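Local coordinates for protein beta-fructofuranosidase, insoluble isoenzyme CWINV1 (Arabidopsis thaliana, PDB 2OXB) that hydrolyses sucrose and 1-kestose, and less readily neokestose and levan, releasing terminal beta-D-fructofuranosyl units in the plant cell wall, at residues D19-Y30 against A276-R287; G44-T52 against P61-S69. The protein carries 1 engineered substitution. All coordinates share one frame; numbering follows the deposited sequence.

Contact 1 (D19-Y30 against A276-R287); sequences DPNGPMIYKGIY and ASKTFFDSAKNR. With FRU (beta-D-fructofuranose), chain B.
Phe280 makes the largest single contribution to the apolar contact, reaching from 276-287 into the strand around Pro23 and Ile25. Its CB meets the Pro23 ring at CG, 3.6 Å away, and the two side chains slide past one another in opposite directions. The backbone N of Met24 lies over one face of the Phe280 ring, 4.0 Å above the plane and displaced toward the rim. At the far end of the same ring, CZ comes 3.9 Å from CD1 of Tyr30, whose side chain crosses that of Phe280 at about a right angle. Ile25 continues the apolar strip: with CG1 swung anti to its backbone N, CG2 is the branch that meets Ser283, 3.8 Å from OG.

The polar cluster at this end gathers round Asp282. Its CG is anti to the backbone N (chi1 -176°), carrying the carboxylate over to Tyr30, whose hydroxyl donates to OD2; the atoms there are crowded in the model, so the fine geometry is doubtful, as is that of the Arg287 salt bridge to the same oxygen. OD1 accepts from the backbone N of Lys285, which meets it from above the carboxylate plane (39° out of it), forming an Asx motif. Arg287 has a second acidic partner in Glu334.

At the other end, Ala276 packs its CB against Pro20 CD, and the same CB lies 3.2 Å from Asp19 OD1. Asp19, an active-site residue, also brings OD1 to 3.0 Å from C1 of the bound fructose, while its OD2 is hydrogen-bonded to Ser79.

The strands run nearly parallel (10°), 6.2 Å apart at closest, without backbone hydrogen bonds between them: this is the packing of innermost strands from two adjacent blades, where the five-bladed beta-propeller of family 32 closes beside its substrate pocket.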
# COMPACT_ATOMS: atom_id res chain seq x y z
N ASP A 19 -6.65 -1.64 9.57
CA ASP A 19 -5.44 -2.38 9.24
C ASP A 19 -5.66 -3.79 8.67
O ASP A 19 -6.66 -4.45 8.97
CB ASP A 19 -4.55 -2.51 10.49
CG ASP A 19 -3.83 -1.23 10.85
OD1 ASP A 19 -4.42 -0.14 10.70
OD2 ASP A 19 -2.67 -1.33 11.30
N PRO A 20 -4.72 -4.24 7.82
CA PRO A 20 -4.72 -5.56 7.19
C PRO A 20 -3.95 -6.43 8.18
O PRO A 20 -2.84 -6.07 8.59
CB PRO A 20 -3.92 -5.35 5.90
CG PRO A 20 -3.91 -3.83 5.71
CD PRO A 20 -3.80 -3.34 7.11
N ASN A 21 -4.52 -7.57 8.58
CA ASN A 21 -3.86 -8.43 9.56
C ASN A 21 -3.59 -9.86 9.08
O ASN A 21 -4.37 -10.44 8.32
CB ASN A 21 -4.69 -8.47 10.85
CG ASN A 21 -4.89 -7.09 11.48
OD1 ASN A 21 -5.84 -6.86 12.21
ND2 ASN A 21 -3.96 -6.17 11.21
N GLY A 22 -2.46 -10.41 9.53
CA GLY A 22 -2.06 -11.77 9.21
C GLY A 22 -2.27 -12.35 7.82
O GLY A 22 -2.92 -13.38 7.67
N PRO A 23 -1.71 -11.72 6.78
CA PRO A 23 -1.87 -12.22 5.42
C PRO A 23 -0.91 -13.38 5.14
O PRO A 23 0.30 -13.26 5.36
CB PRO A 23 -1.55 -10.99 4.59
CG PRO A 23 -0.42 -10.38 5.36
CD PRO A 23 -0.91 -10.47 6.79
N MET A 24 -1.45 -14.50 4.69
CA MET A 24 -0.59 -15.63 4.36
C MET A 24 -1.31 -16.65 3.50
O MET A 24 -2.44 -16.44 3.05
CB MET A 24 -0.05 -16.32 5.62
CG MET A 24 -1.03 -17.26 6.29
SD MET A 24 -2.42 -16.34 6.85
CE MET A 24 -2.65 -17.04 8.49
N ILE A 25 -0.63 -17.77 3.29
CA ILE A 25 -1.15 -18.85 2.49
C ILE A 25 -0.90 -20.13 3.28
O ILE A 25 0.15 -20.30 3.91
CB ILE A 25 -0.42 -18.88 1.10
CG1 ILE A 25 -1.04 -19.94 0.18
CG2 ILE A 25 1.07 -19.16 1.29
CD1 ILE A 25 -0.50 -21.34 0.40
N TYR A 26 -1.89 -21.02 3.26
CA TYR A 26 -1.83 -22.30 3.95
C TYR A 26 -2.68 -23.29 3.16
O TYR A 26 -3.87 -23.05 2.93
CB TYR A 26 -2.39 -22.16 5.37
CG TYR A 26 -2.39 -23.46 6.13
CD1 TYR A 26 -1.22 -24.17 6.32
CD2 TYR A 26 -3.57 -23.98 6.67
CE1 TYR A 26 -1.20 -25.37 7.02
CE2 TYR A 26 -3.56 -25.19 7.37
CZ TYR A 26 -2.36 -25.87 7.54
OH TYR A 26 -2.31 -27.06 8.23
N LYS A 27 -2.08 -24.40 2.76
CA LYS A 27 -2.79 -25.39 1.96
C LYS A 27 -3.40 -24.68 0.74
O LYS A 27 -4.61 -24.74 0.50
CB LYS A 27 -3.89 -26.07 2.80
CG LYS A 27 -3.36 -27.00 3.91
CD LYS A 27 -4.49 -27.71 4.68
CE LYS A 27 -3.96 -28.54 5.84
NZ LYS A 27 -5.07 -29.21 6.58
N GLY A 28 -2.55 -23.99 -0.02
CA GLY A 28 -2.99 -23.29 -1.21
C GLY A 28 -4.07 -22.25 -1.02
O GLY A 28 -4.45 -21.56 -1.96
N ILE A 29 -4.57 -22.11 0.20
CA ILE A 29 -5.62 -21.14 0.48
C ILE A 29 -5.07 -19.89 1.19
O ILE A 29 -4.50 -19.97 2.28
CB ILE A 29 -6.75 -21.78 1.33
CG1 ILE A 29 -7.45 -22.86 0.49
CG2 ILE A 29 -7.73 -20.71 1.80
CD1 ILE A 29 -8.44 -23.70 1.27
N TYR A 30 -5.26 -18.74 0.57
CA TYR A 30 -4.80 -17.48 1.13
C TYR A 30 -5.74 -17.08 2.26
O TYR A 30 -6.87 -17.57 2.37
CB TYR A 30 -4.77 -16.39 0.05
CG TYR A 30 -3.84 -16.71 -1.10
CD1 TYR A 30 -2.45 -16.69 -0.93
CD2 TYR A 30 -4.34 -17.11 -2.35
CE1 TYR A 30 -1.59 -17.05 -1.95
CE2 TYR A 30 -3.49 -17.48 -3.38
CZ TYR A 30 -2.11 -17.46 -3.18
OH TYR A 30 -1.25 -17.87 -4.18
N ALA A 276 -1.02 1.52 6.94
CA ALA A 276 -1.04 0.24 7.61
C ALA A 276 -0.57 -0.90 6.72
O ALA A 276 -0.81 -2.07 7.02
CB ALA A 276 -2.45 -0.04 8.13
N SER A 277 0.14 -0.56 5.63
CA SER A 277 0.63 -1.57 4.68
C SER A 277 1.43 -2.72 5.31
O SER A 277 2.09 -2.55 6.34
CB SER A 277 1.46 -0.90 3.57
OG SER A 277 2.68 -0.34 4.06
N LYS A 278 1.35 -3.90 4.70
CA LYS A 278 2.05 -5.09 5.17
C LYS A 278 2.19 -6.12 4.07
O LYS A 278 1.31 -6.25 3.20
CB LYS A 278 1.33 -5.74 6.36
CG LYS A 278 1.95 -7.04 6.80
CD LYS A 278 1.99 -7.15 8.31
CE LYS A 278 3.01 -6.16 8.89
NZ LYS A 278 3.04 -6.18 10.39
N THR A 279 3.27 -6.88 4.13
CA THR A 279 3.55 -7.90 3.12
C THR A 279 3.41 -9.32 3.66
O THR A 279 3.06 -9.53 4.82
CB THR A 279 4.96 -7.69 2.55
OG1 THR A 279 5.93 -7.79 3.61
CG2 THR A 279 5.08 -6.32 1.92
N PHE A 280 3.66 -10.28 2.78
CA PHE A 280 3.57 -11.69 3.15
C PHE A 280 4.10 -12.52 1.98
O PHE A 280 3.88 -12.17 0.82
CB PHE A 280 2.11 -12.07 3.46
CG PHE A 280 1.40 -12.75 2.33
CD1 PHE A 280 1.63 -14.11 2.08
CD2 PHE A 280 0.53 -12.05 1.51
CE1 PHE A 280 0.99 -14.75 1.03
CE2 PHE A 280 -0.11 -12.69 0.46
CZ PHE A 280 0.12 -14.04 0.21
N PHE A 281 4.78 -13.61 2.30
CA PHE A 281 5.35 -14.47 1.27
C PHE A 281 4.40 -15.51 0.71
O PHE A 281 3.87 -16.35 1.46
CB PHE A 281 6.60 -15.17 1.82
CG PHE A 281 7.29 -16.05 0.83
CD1 PHE A 281 7.80 -15.52 -0.35
CD2 PHE A 281 7.50 -17.40 1.11
CE1 PHE A 281 8.50 -16.32 -1.24
CE2 PHE A 281 8.20 -18.20 0.22
CZ PHE A 281 8.71 -17.66 -0.95
N ASP A 282 4.20 -15.48 -0.60
CA ASP A 282 3.33 -16.44 -1.29
C ASP A 282 4.19 -17.66 -1.62
O ASP A 282 5.10 -17.58 -2.43
CB ASP A 282 2.78 -15.84 -2.61
CG ASP A 282 1.79 -16.77 -3.33
OD1 ASP A 282 2.14 -17.91 -3.70
OD2 ASP A 282 0.63 -16.35 -3.54
N SER A 283 3.89 -18.78 -0.98
CA SER A 283 4.64 -20.01 -1.21
C SER A 283 4.41 -20.54 -2.63
O SER A 283 5.36 -20.87 -3.35
CB SER A 283 4.22 -21.06 -0.18
OG SER A 283 4.54 -20.65 1.13
N ALA A 284 3.14 -20.57 -3.03
CA ALA A 284 2.70 -21.06 -4.33
C ALA A 284 3.28 -20.39 -5.59
O ALA A 284 3.67 -21.08 -6.54
CB ALA A 284 1.17 -21.02 -4.40
N LYS A 285 3.32 -19.07 -5.63
CA LYS A 285 3.82 -18.42 -6.83
C LYS A 285 5.24 -17.91 -6.67
O LYS A 285 5.87 -17.44 -7.62
CB LYS A 285 2.87 -17.28 -7.20
CG LYS A 285 1.40 -17.69 -7.14
CD LYS A 285 0.97 -18.50 -8.34
CE LYS A 285 0.92 -17.63 -9.58
NZ LYS A 285 -0.06 -16.52 -9.44
N ASN A 286 5.76 -18.04 -5.45
CA ASN A 286 7.11 -17.60 -5.14
C ASN A 286 7.20 -16.07 -5.22
O ASN A 286 8.23 -15.51 -5.60
CB ASN A 286 8.12 -18.22 -6.11
CG ASN A 286 9.54 -18.14 -5.61
OD1 ASN A 286 9.91 -18.82 -4.64
ND2 ASN A 286 10.36 -17.30 -6.26
N ARG A 287 6.11 -15.40 -4.86
CA ARG A 287 6.10 -13.94 -4.90
C ARG A 287 5.74 -13.32 -3.57
O ARG A 287 5.27 -14.00 -2.66
CB ARG A 287 5.15 -13.45 -5.99
CG ARG A 287 3.70 -13.78 -5.78
CD ARG A 287 2.94 -13.53 -7.05
NE ARG A 287 1.52 -13.25 -6.81
CZ ARG A 287 0.69 -14.08 -6.18
NH1 ARG A 287 1.12 -15.23 -5.71
NH2 ARG A 287 -0.59 -13.75 -6.03
C1 FRU B . -2.99 1.96 12.34
C2 FRU B . -3.36 1.69 13.81
C3 FRU B . -2.42 0.64 14.43
C4 FRU B . -3.29 -0.07 15.43
C5 FRU B . -4.66 0.03 14.76
C6 FRU B . -5.79 0.35 15.71
O1 FRU B . -1.72 2.56 12.22
O2 FRU B . -3.45 2.84 14.73
O3 FRU B . -1.28 1.20 15.08
O4 FRU B . -2.90 -1.43 15.62
O5 FRU B . -4.61 1.08 13.80
O6 FRU B . -6.03 -0.79 16.52

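Contact 2 (G44-T52 against P61-S69); sequences GNIVWAHST and PHPPAIFPS
Trp48 N donates to Ile66 O at 2.7 Å, and the Trp48 carbonyl answers by accepting from Ala65 N at 2.9 Å. These two bonds tie the beta hairpin of strands 47-53 and 60-66, the latter an outermost strand of its propeller sheet. Because Trp48 binds both Ala65 and Ile66, the pairing has the form of a beta bulge, and the chain turns a corner at Ala65. Pro64 adds a CA-H...O contact to the same Trp48 oxygen.

On the face of the sheet holding Trp48 and Ile66, the two side chains lie side by side and point the same way. In Trp48, chi1 (-80°) sends the indole to the Ile66 side, and chi2 (47°) turns a face to it: Ile66 CB makes a CH-pi contact 3.7 Å from the centroid of the five-membered ring, and Ile66 CG1 lies over the same face of the indole, offset toward its rim. The indole NE1 is bonded to Trp78 O.

Farther along, His50 and His62 also run side by side, their CB atoms 3.7 Å apart. The rings meet obliquely, planes at 41°, and His50 ND1 is taken by Leu32 O. Beyond them Thr52 crosses His62 at about a right angle, its OG1 at the edge of the imidazole, in plane, 3.9 Å from CE1.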
# COMPACT_ATOMS: atom_id res chain seq x y z
N GLY A 44 -14.03 1.22 16.06
CA GLY A 44 -14.60 0.82 17.33
C GLY A 44 -14.82 -0.67 17.38
O GLY A 44 -15.01 -1.31 16.34
N ASN A 45 -14.80 -1.23 18.59
CA ASN A 45 -14.98 -2.66 18.80
C ASN A 45 -14.20 -3.44 17.77
O ASN A 45 -14.67 -4.47 17.27
CB ASN A 45 -16.45 -3.00 18.71
CG ASN A 45 -17.31 -2.00 19.42
OD1 ASN A 45 -17.29 -1.89 20.66
ND2 ASN A 45 -18.07 -1.23 18.65
N ILE A 46 -13.01 -2.96 17.44
CA ILE A 46 -12.18 -3.62 16.45
C ILE A 46 -11.96 -5.10 16.74
O ILE A 46 -11.63 -5.49 17.87
CB ILE A 46 -10.81 -2.90 16.31
CG1 ILE A 46 -11.01 -1.55 15.63
CG2 ILE A 46 -9.86 -3.75 15.49
CD1 ILE A 46 -11.66 -1.66 14.25
N VAL A 47 -12.15 -5.91 15.71
CA VAL A 47 -11.99 -7.37 15.77
C VAL A 47 -11.27 -7.83 14.51
O VAL A 47 -11.14 -7.08 13.54
CB VAL A 47 -13.36 -8.09 15.81
CG1 VAL A 47 -13.17 -9.58 16.04
CG2 VAL A 47 -14.26 -7.48 16.88
N TRP A 48 -10.81 -9.08 14.52
CA TRP A 48 -10.13 -9.65 13.37
C TRP A 48 -11.10 -10.37 12.44
O TRP A 48 -11.22 -11.59 12.51
CB TRP A 48 -9.01 -10.60 13.82
CG TRP A 48 -7.74 -9.90 14.25
CD1 TRP A 48 -7.64 -8.81 15.08
CD2 TRP A 48 -6.40 -10.21 13.84
NE1 TRP A 48 -6.32 -8.43 15.22
CE2 TRP A 48 -5.54 -9.27 14.47
CE3 TRP A 48 -5.85 -11.19 13.01
CZ2 TRP A 48 -4.15 -9.30 14.28
CZ3 TRP A 48 -4.46 -11.21 12.83
CH2 TRP A 48 -3.63 -10.27 13.46
N ALA A 49 -11.80 -9.61 11.60
CA ALA A 49 -12.74 -10.19 10.65
C ALA A 49 -11.92 -11.06 9.72
O ALA A 49 -10.74 -10.78 9.47
CB ALA A 49 -13.45 -9.12 9.87
N HIS A 50 -12.54 -12.12 9.20
CA HIS A 50 -11.86 -13.07 8.32
C HIS A 50 -12.48 -13.20 6.94
O HIS A 50 -13.65 -12.88 6.74
CB HIS A 50 -11.82 -14.45 8.99
CG HIS A 50 -10.79 -15.37 8.43
ND1 HIS A 50 -9.77 -14.94 7.61
CD2 HIS A 50 -10.58 -16.69 8.63
CE1 HIS A 50 -8.97 -15.95 7.33
NE2 HIS A 50 -9.44 -17.03 7.94
N SER A 51 -11.68 -13.69 6.00
CA SER A 51 -12.08 -13.92 4.62
C SER A 51 -10.95 -14.79 4.03
O SER A 51 -9.85 -14.81 4.57
CB SER A 51 -12.19 -12.60 3.85
OG SER A 51 -13.24 -11.78 4.37
N THR A 52 -11.24 -15.50 2.94
CA THR A 52 -10.25 -16.37 2.28
C THR A 52 -10.27 -16.19 0.75
O THR A 52 -11.19 -15.57 0.21
CB THR A 52 -10.53 -17.87 2.58
OG1 THR A 52 -11.88 -18.19 2.23
CG2 THR A 52 -10.31 -18.17 4.05
N PRO A 61 -16.33 -14.95 2.96
CA PRO A 61 -16.35 -14.52 4.36
C PRO A 61 -16.17 -15.62 5.40
O PRO A 61 -16.11 -16.80 5.07
CB PRO A 61 -17.72 -13.84 4.48
CG PRO A 61 -18.56 -14.65 3.56
CD PRO A 61 -17.66 -14.76 2.34
N HIS A 62 -16.10 -15.20 6.66
CA HIS A 62 -15.93 -16.07 7.81
C HIS A 62 -16.11 -15.25 9.07
O HIS A 62 -15.80 -14.06 9.09
CB HIS A 62 -14.53 -16.70 7.86
CG HIS A 62 -14.42 -17.97 7.09
ND1 HIS A 62 -13.93 -18.02 5.80
CD2 HIS A 62 -14.81 -19.23 7.39
CE1 HIS A 62 -14.02 -19.25 5.35
NE2 HIS A 62 -14.55 -20.01 6.29
N PRO A 63 -16.59 -15.88 10.14
CA PRO A 63 -16.81 -15.21 11.42
C PRO A 63 -15.48 -14.81 12.06
O PRO A 63 -14.52 -15.59 12.02
CB PRO A 63 -17.57 -16.26 12.23
CG PRO A 63 -16.97 -17.55 11.73
CD PRO A 63 -16.92 -17.32 10.24
N PRO A 64 -15.40 -13.59 12.65
CA PRO A 64 -14.23 -13.02 13.32
C PRO A 64 -13.41 -14.06 14.10
O PRO A 64 -13.97 -14.89 14.80
CB PRO A 64 -14.85 -11.97 14.23
CG PRO A 64 -15.94 -11.43 13.37
CD PRO A 64 -16.56 -12.68 12.76
N ALA A 65 -12.08 -13.98 13.98
CA ALA A 65 -11.17 -14.94 14.63
C ALA A 65 -10.50 -14.47 15.92
O ALA A 65 -10.41 -15.23 16.90
CB ALA A 65 -10.10 -15.36 13.63
N ILE A 66 -10.00 -13.24 15.91
CA ILE A 66 -9.35 -12.66 17.08
C ILE A 66 -10.26 -11.51 17.53
O ILE A 66 -10.46 -10.55 16.79
CB ILE A 66 -7.93 -12.10 16.76
CG1 ILE A 66 -7.11 -13.12 15.96
CG2 ILE A 66 -7.18 -11.80 18.06
CD1 ILE A 66 -6.82 -14.39 16.72
N PHE A 67 -10.80 -11.64 18.74
CA PHE A 67 -11.69 -10.65 19.34
C PHE A 67 -11.58 -10.80 20.85
O PHE A 67 -11.20 -11.87 21.34
CB PHE A 67 -13.15 -10.89 18.89
CG PHE A 67 -13.60 -12.31 19.01
CD1 PHE A 67 -14.12 -12.80 20.20
CD2 PHE A 67 -13.43 -13.20 17.95
CE1 PHE A 67 -14.45 -14.14 20.35
CE2 PHE A 67 -13.76 -14.54 18.08
CZ PHE A 67 -14.27 -15.02 19.28
N PRO A 68 -11.88 -9.73 21.61
CA PRO A 68 -11.82 -9.69 23.07
C PRO A 68 -12.62 -10.79 23.77
O PRO A 68 -13.86 -10.77 23.77
CB PRO A 68 -12.35 -8.30 23.39
CG PRO A 68 -11.84 -7.50 22.25
CD PRO A 68 -12.16 -8.38 21.07
N SER A 69 -11.90 -11.75 24.36
CA SER A 69 -12.51 -12.88 25.06
C SER A 69 -11.49 -13.46 26.04
O SER A 69 -11.37 -14.67 26.20
CB SER A 69 -12.91 -13.98 24.08
OG SER A 69 -11.78 -14.70 23.63

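Contact 2 is nested in the chain segment that contact 1 closes, and the two centres lie about 17 Å apart. Strand 29-36 sits between strands 15-26 and 47-53, so both contacts reach the same sheet: contact 1 from its inner side, contact 2 from its outer hairpin. They touch where Asn21 OD1 comes 3.3 Å from Trp48 CE2, and again where Tyr30 O is 3.7 Å from Thr52 CB. Gln35, which binds the fructose, is bonded to Asn21 and also packs on Ile46, whose side chain is about 5 Å from that sugar at nearest atoms. The fructose is further bonded to Gln199, the engineered residue.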